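PDB 5IMU: Tat (Twin-arginine translocation) pathway signal sequence containing protein from Mycobacterium tuberculosis, which is of unknown function, the crystallised part being the C-terminal piece of a putative Tat-exported protein, with an alpha/beta/alpha sandwich and a helical bundle. Local coordinates for residues 26-31 / 56-61; 169-174 / 187-192. One frame throughout, in Å; residues are numbered along the deposited sequence.

Contact 1: residues 26-31 / 56-61; sequences RQEPRI and PPHVRL
Gln27 meets the backbone of Arg60 with both ends of its carboxamide, so that one side chain closes a two-bond ring on a single residue. Arg60 N gives its hydrogen to Gln27 OE1 at 2.8 Å, tilted 32° from the carbonyl plane, while Gln27 NE2 donates to Arg60 O at 2.6 Å, in the plane of that carbonyl and on a lone pair. A chi2 of 179° sets CD anti to CA, extending the chain toward the loop. Ala23 O takes a second bond from Gln27 NE2, which helps hold the amide. The second grip is a histidine-carboxylate bond: His58 NE2 donates in its ring plane to the anti lone pair of Glu28 OE1 at 2.8 Å, with carboxylate and ring turned 62° apart. Between these two polar ends, Val59 CG2 lies 3.7 Å from Glu28 CB and also sits over the centre of the His58 ring.

In the second shell, Arg30 takes Glu28 side-on, NE bonding OE2 at 2.8 Å and NH2 bonding OE1 at 3.2 Å, and Arg30 N adds a bond to OE2. Each carboxylate oxygen thus accepts two bonds, which fixes the rotation of the group presented to His58. Beyond the contact Asp111 pairs with Arg60 NH1.

Within the DUF5632 region the contact ties the end of helix 6-27 to the loop between strands 44-48 and 65-67. Four donated hydrogens should stabilise the buried Glu28 carboxylate. His58 may be neutral or charged: Glu28 would favour a cation, while Arg30 NH2, 5.1 Å from His58 NE2, would oppose it.

Contact 2: residues 169-174 / 187-192; sequences AVKESV and GDWMLL
Trp189 lies against Lys171, whose CA stands over the six-membered ring, 3.8 Å from its centroid and only 8° off the ring normal, a CH-pi contact. Lys171 CB comes to 3.5 Å from Trp189 CZ2, and CG is also close to CZ2. A chi1 of -168° sets Trp189 CG anti to the backbone N, on the side of helix 157-177. Val174 CG1 reaches the ring obliquely, 3.9 Å from Trp189 CZ3, while Val170 CG1 packs on the root of the side chain, 3.9 Å from Trp189 CB.

Packing is looser beyond the indole, where Val170 CG1 and Leu192 CD1 are 4.2 Å apart. The partly exposed Lys171 chain, bent at chi3 and chi4, leads away from the indole, and Lys171 NZ makes a salt bridge with Glu172 OE2 at 3.0 Å.

The two helices run nearly antiparallel, at 155° with axes 9.5 Å apart, as neighbours in the helical DUF5631 region, and Trp54 adds an edge-to-face stack on Trp189. No hydrogen bond crosses between the segments, so their cohesion rests on apolar and CH-pi contacts, with the lysine charge probably offset in part by Glu172, which also pairs with Arg30.

In the fold
Contact 1 closes within the DUF5632 region before contact 2 opens in the DUF5631 region; their centres lie about 14 Å apart, yet the two touch directly. Arg30 NH2 of contact 1 forms a salt bridge with Glu172 OE2 of contact 2 at 2.8 Å, so Glu172 is shared between Arg30 and Lys171, and Arg30 between Glu28 and Glu172. Packing accompanies this charge network: Pro56 CB makes an apolar contact with Trp189 CZ2 at 3.7 Å, and His58 ND1 is 3.4 Å from Lys171 CD. Loop 56-61 therefore packs on both helices of contact 2 and joins the two family regions. The potassium ion is bound by Thr44, Asn64 and Thr66, none of them in either contact.

Contact 1: residues 26-31 / 56-61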
loop_
_atom_site.group_PDB
_atom_site.type_symbol
_atom_site.label_atom_id
_atom_site.label_comp_id
_atom_site.label_asym_id
_atom_site.label_seq_id
_atom_site.Cartn_x
_atom_site.Cartn_y
_atom_site.Cartn_z
ATOM N N ARG A 26 6.522 -3.898 -11.910
ATOM C CA ARG A 26 7.284 -2.968 -12.733
ATOM C C ARG A 26 7.197 -1.538 -12.211
ATOM O O ARG A 26 8.092 -0.736 -12.492
ATOM C CB ARG A 26 6.835 -3.034 -14.196
ATOM C CG ARG A 26 5.490 -2.410 -14.508
ATOM C CD ARG A 26 5.286 -2.351 -16.019
ATOM N NE ARG A 26 5.536 -3.648 -16.645
ATOM C CZ ARG A 26 4.597 -4.563 -16.862
ATOM N NH1 ARG A 26 3.342 -4.322 -16.512
ATOM N NH2 ARG A 26 4.913 -5.719 -17.431
ATOM N N GLN A 27 6.155 -1.210 -11.440
ATOM C CA GLN A 27 6.092 0.095 -10.789
ATOM C C GLN A 27 7.041 0.172 -9.598
ATOM O O GLN A 27 7.622 1.230 -9.333
ATOM C CB GLN A 27 4.664 0.400 -10.337
ATOM C CG GLN A 27 3.654 0.511 -11.465
ATOM C CD GLN A 27 2.254 0.800 -10.957
ATOM O OE1 GLN A 27 1.951 1.921 -10.549
ATOM N NE2 GLN A 27 1.395 -0.213 -10.971
ATOM N N GLU A 28 7.202 -0.926 -8.864
ATOM C CA GLU A 28 8.114 -0.981 -7.721
ATOM C C GLU A 28 8.740 -2.367 -7.639
ATOM O O GLU A 28 8.262 -3.245 -6.909
ATOM C CB GLU A 28 7.395 -0.629 -6.418
ATOM C CG GLU A 28 8.347 -0.554 -5.242
ATOM C CD GLU A 28 9.564 0.292 -5.566
ATOM O OE1 GLU A 28 9.429 1.533 -5.576
ATOM O OE2 GLU A 28 10.646 -0.279 -5.829
ATOM N N PRO A 29 9.831 -2.597 -8.377
ATOM C CA PRO A 29 10.429 -3.941 -8.424
ATOM C C PRO A 29 11.336 -4.271 -7.251
ATOM O O PRO A 29 11.767 -5.426 -7.134
ATOM C CB PRO A 29 11.222 -3.915 -9.736
ATOM C CG PRO A 29 11.616 -2.475 -9.891
ATOM C CD PRO A 29 10.483 -1.661 -9.311
ATOM N N ARG A 30 11.634 -3.310 -6.381
ATOM C CA ARG A 30 12.577 -3.532 -5.295
ATOM C C ARG A 30 11.984 -4.313 -4.129
ATOM O O ARG A 30 12.720 -4.642 -3.192
ATOM C CB ARG A 30 13.122 -2.186 -4.800
ATOM C CG ARG A 30 13.902 -1.417 -5.861
ATOM C CD ARG A 30 14.310 -0.033 -5.370
ATOM N NE ARG A 30 13.186 0.899 -5.356
ATOM C CZ ARG A 30 13.269 2.163 -4.950
ATOM N NH1 ARG A 30 14.425 2.648 -4.516
ATOM N NH2 ARG A 30 12.195 2.940 -4.974
ATOM N N ILE A 31 10.687 -4.627 -4.159
ATOM C CA ILE A 31 10.041 -5.395 -3.104
ATOM C C ILE A 31 9.307 -6.574 -3.732
ATOM O O ILE A 31 9.007 -6.584 -4.927
ATOM C CB ILE A 31 9.067 -4.540 -2.268
ATOM C CG1 ILE A 31 7.891 -4.078 -3.127
ATOM C CG2 ILE A 31 9.792 -3.348 -1.661
ATOM C CD1 ILE A 31 6.958 -3.118 -2.409
ATOM N N PRO A 56 2.098 0.586 -0.813
ATOM C CA PRO A 56 2.600 1.955 -0.748
ATOM C C PRO A 56 1.886 2.854 -1.755
ATOM O O PRO A 56 1.374 2.368 -2.777
ATOM C CB PRO A 56 4.093 1.808 -1.081
ATOM C CG PRO A 56 4.184 0.530 -1.854
ATOM C CD PRO A 56 3.137 -0.366 -1.255
ATOM N N PRO A 57 1.845 4.163 -1.501
ATOM C CA PRO A 57 0.997 5.039 -2.333
ATOM C C PRO A 57 1.479 5.203 -3.765
ATOM O O PRO A 57 0.658 5.499 -4.643
ATOM C CB PRO A 57 1.025 6.381 -1.582
ATOM C CG PRO A 57 1.588 6.083 -0.228
ATOM C CD PRO A 57 2.483 4.898 -0.400
ATOM N N HIS A 58 2.770 5.033 -4.040
ATOM C CA HIS A 58 3.261 5.300 -5.386
ATOM C C HIS A 58 3.006 4.151 -6.352
ATOM O O HIS A 58 3.384 4.256 -7.525
ATOM C CB HIS A 58 4.756 5.643 -5.354
ATOM C CG HIS A 58 5.640 4.496 -4.974
ATOM N ND1 HIS A 58 5.640 3.940 -3.713
ATOM C CD2 HIS A 58 6.567 3.813 -5.687
ATOM C CE1 HIS A 58 6.520 2.956 -3.668
ATOM N NE2 HIS A 58 7.097 2.857 -4.852
ATOM N N VAL A 59 2.369 3.074 -5.904
ATOM C CA VAL A 59 2.024 1.942 -6.758
ATOM C C VAL A 59 0.535 2.015 -7.063
ATOM O O VAL A 59 -0.294 2.007 -6.146
ATOM C CB VAL A 59 2.384 0.604 -6.095
ATOM C CG1 VAL A 59 1.865 -0.560 -6.935
ATOM C CG2 VAL A 59 3.886 0.500 -5.905
ATOM N N ARG A 60 0.198 2.098 -8.350
ATOM C CA ARG A 60 -1.189 2.057 -8.793
ATOM C C ARG A 60 -1.610 0.611 -9.022
ATOM O O ARG A 60 -0.834 -0.198 -9.538
ATOM C CB ARG A 60 -1.375 2.877 -10.073
ATOM C CG ARG A 60 -0.855 4.301 -9.971
ATOM C CD ARG A 60 -1.630 5.090 -8.931
ATOM N NE ARG A 60 -2.966 5.443 -9.399
ATOM C CZ ARG A 60 -3.977 5.767 -8.599
ATOM N NH1 ARG A 60 -3.807 5.772 -7.284
ATOM N NH2 ARG A 60 -5.159 6.078 -9.112
ATOM N N LEU A 61 -2.863 0.287 -8.622
ATOM C CA LEU A 61 -3.333 -1.092 -8.563
ATOM C C LEU A 61 -4.178 -1.450 -9.779
ATOM O O LEU A 61 -4.968 -0.625 -10.253
ATOM C CB LEU A 61 -4.158 -1.318 -7.295
ATOM C CG LEU A 61 -3.365 -1.190 -5.995
ATOM C CD1 LEU A 61 -4.287 -1.203 -4.788
ATOM C CD2 LEU A 61 -2.336 -2.299 -5.893
#

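Contact 2: residues 169-174 / 187-192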
loop_
_atom_site.group_PDB
_atom_site.type_symbol
_atom_site.label_atom_id
_atom_site.label_comp_id
_atom_site.label_asym_id
_atom_site.label_seq_id
_atom_site.Cartn_x
_atom_site.Cartn_y
_atom_site.Cartn_z
ATOM N N ALA A 169 11.315 10.890 0.129
ATOM C CA ALA A 169 12.566 10.589 0.817
ATOM C C ALA A 169 12.430 9.370 1.726
ATOM O O ALA A 169 13.314 8.507 1.745
ATOM C CB ALA A 169 13.029 11.808 1.612
ATOM N N VAL A 170 11.341 9.280 2.496
ATOM C CA VAL A 170 11.181 8.112 3.357
ATOM C C VAL A 170 10.897 6.870 2.520
ATOM O O VAL A 170 11.301 5.759 2.888
ATOM C CB VAL A 170 10.088 8.343 4.420
ATOM C CG1 VAL A 170 8.727 8.547 3.774
ATOM C CG2 VAL A 170 10.044 7.172 5.391
ATOM N N LYS A 171 10.216 7.033 1.381
ATOM C CA LYS A 171 10.044 5.917 0.456
ATOM C C LYS A 171 11.393 5.340 0.051
ATOM O O LYS A 171 11.598 4.121 0.082
ATOM C CB LYS A 171 9.266 6.365 -0.781
ATOM C CG LYS A 171 9.364 5.385 -1.952
ATOM C CD LYS A 171 8.471 5.797 -3.120
ATOM C CE LYS A 171 8.994 7.034 -3.839
ATOM N NZ LYS A 171 9.950 6.688 -4.930
ATOM N N GLU A 172 12.329 6.211 -0.328
ATOM C CA GLU A 172 13.642 5.746 -0.761
ATOM C C GLU A 172 14.456 5.204 0.407
ATOM O O GLU A 172 15.191 4.223 0.252
ATOM C CB GLU A 172 14.386 6.878 -1.468
ATOM C CG GLU A 172 13.767 7.241 -2.802
ATOM C CD GLU A 172 13.702 6.049 -3.736
ATOM O OE1 GLU A 172 14.775 5.546 -4.130
ATOM O OE2 GLU A 172 12.583 5.593 -4.058
ATOM N N SER A 173 14.345 5.831 1.579
ATOM C CA SER A 173 15.020 5.304 2.762
ATOM C C SER A 173 14.557 3.885 3.066
ATOM O O SER A 173 15.373 2.987 3.302
ATOM C CB SER A 173 14.769 6.219 3.960
ATOM O OG SER A 173 15.384 5.707 5.131
ATOM N N VAL A 174 13.243 3.659 3.039
ATOM C CA VAL A 174 12.700 2.354 3.404
ATOM C C VAL A 174 13.048 1.311 2.350
ATOM O O VAL A 174 13.522 0.215 2.671
ATOM C CB VAL A 174 11.179 2.453 3.617
ATOM C CG1 VAL A 174 10.547 1.070 3.582
ATOM C CG2 VAL A 174 10.877 3.136 4.935
ATOM N N GLY A 187 6.022 3.415 9.388
ATOM C CA GLY A 187 4.946 4.144 10.037
ATOM C C GLY A 187 4.955 5.622 9.694
ATOM O O GLY A 187 3.905 6.215 9.438
ATOM N N ASP A 188 6.142 6.233 9.678
ATOM C CA ASP A 188 6.256 7.628 9.258
ATOM C C ASP A 188 5.760 7.813 7.828
ATOM O O ASP A 188 5.034 8.767 7.527
ATOM C CB ASP A 188 7.706 8.094 9.387
ATOM C CG ASP A 188 8.138 8.275 10.830
ATOM O OD1 ASP A 188 7.370 7.894 11.740
ATOM O OD2 ASP A 188 9.251 8.796 11.057
ATOM N N TRP A 189 6.164 6.910 6.930
ATOM C CA TRP A 189 5.675 6.919 5.554
ATOM C C TRP A 189 4.151 6.903 5.511
ATOM O O TRP A 189 3.527 7.651 4.750
ATOM C CB TRP A 189 6.265 5.713 4.815
ATOM C CG TRP A 189 6.108 5.689 3.322
ATOM C CD1 TRP A 189 5.469 6.606 2.535
ATOM C CD2 TRP A 189 6.609 4.680 2.438
ATOM N NE1 TRP A 189 5.544 6.226 1.214
ATOM C CE2 TRP A 189 6.238 5.047 1.129
ATOM C CE3 TRP A 189 7.336 3.500 2.628
ATOM C CZ2 TRP A 189 6.570 4.273 0.016
ATOM C CZ3 TRP A 189 7.665 2.738 1.523
ATOM C CH2 TRP A 189 7.282 3.128 0.234
ATOM N N MET A 190 3.532 6.064 6.350
ATOM C CA MET A 190 2.076 5.955 6.361
ATOM C C MET A 190 1.418 7.243 6.847
ATOM O O MET A 190 0.428 7.698 6.261
ATOM C CB MET A 190 1.647 4.777 7.237
ATOM C CG MET A 190 2.010 3.409 6.679
ATOM S SD MET A 190 1.803 2.100 7.902
ATOM C CE MET A 190 2.075 0.646 6.895
ATOM N N LEU A 191 1.944 7.837 7.924
ATOM C CA LEU A 191 1.355 9.066 8.447
ATOM C C LEU A 191 1.479 10.213 7.450
ATOM O O LEU A 191 0.532 10.987 7.265
ATOM C CB LEU A 191 2.012 9.449 9.773
ATOM C CG LEU A 191 1.376 8.939 11.069
ATOM C CD1 LEU A 191 2.096 9.529 12.276
ATOM C CD2 LEU A 191 -0.112 9.253 11.120
ATOM N N LEU A 192 2.641 10.346 6.808
ATOM C CA LEU A 192 2.799 11.382 5.794
ATOM C C LEU A 192 1.860 11.146 4.616
ATOM O O LEU A 192 1.307 12.099 4.052
ATOM C CB LEU A 192 4.250 11.437 5.322
ATOM C CG LEU A 192 5.308 11.754 6.382
ATOM C CD1 LEU A 192 6.710 11.568 5.817
ATOM C CD2 LEU A 192 5.130 13.165 6.927
#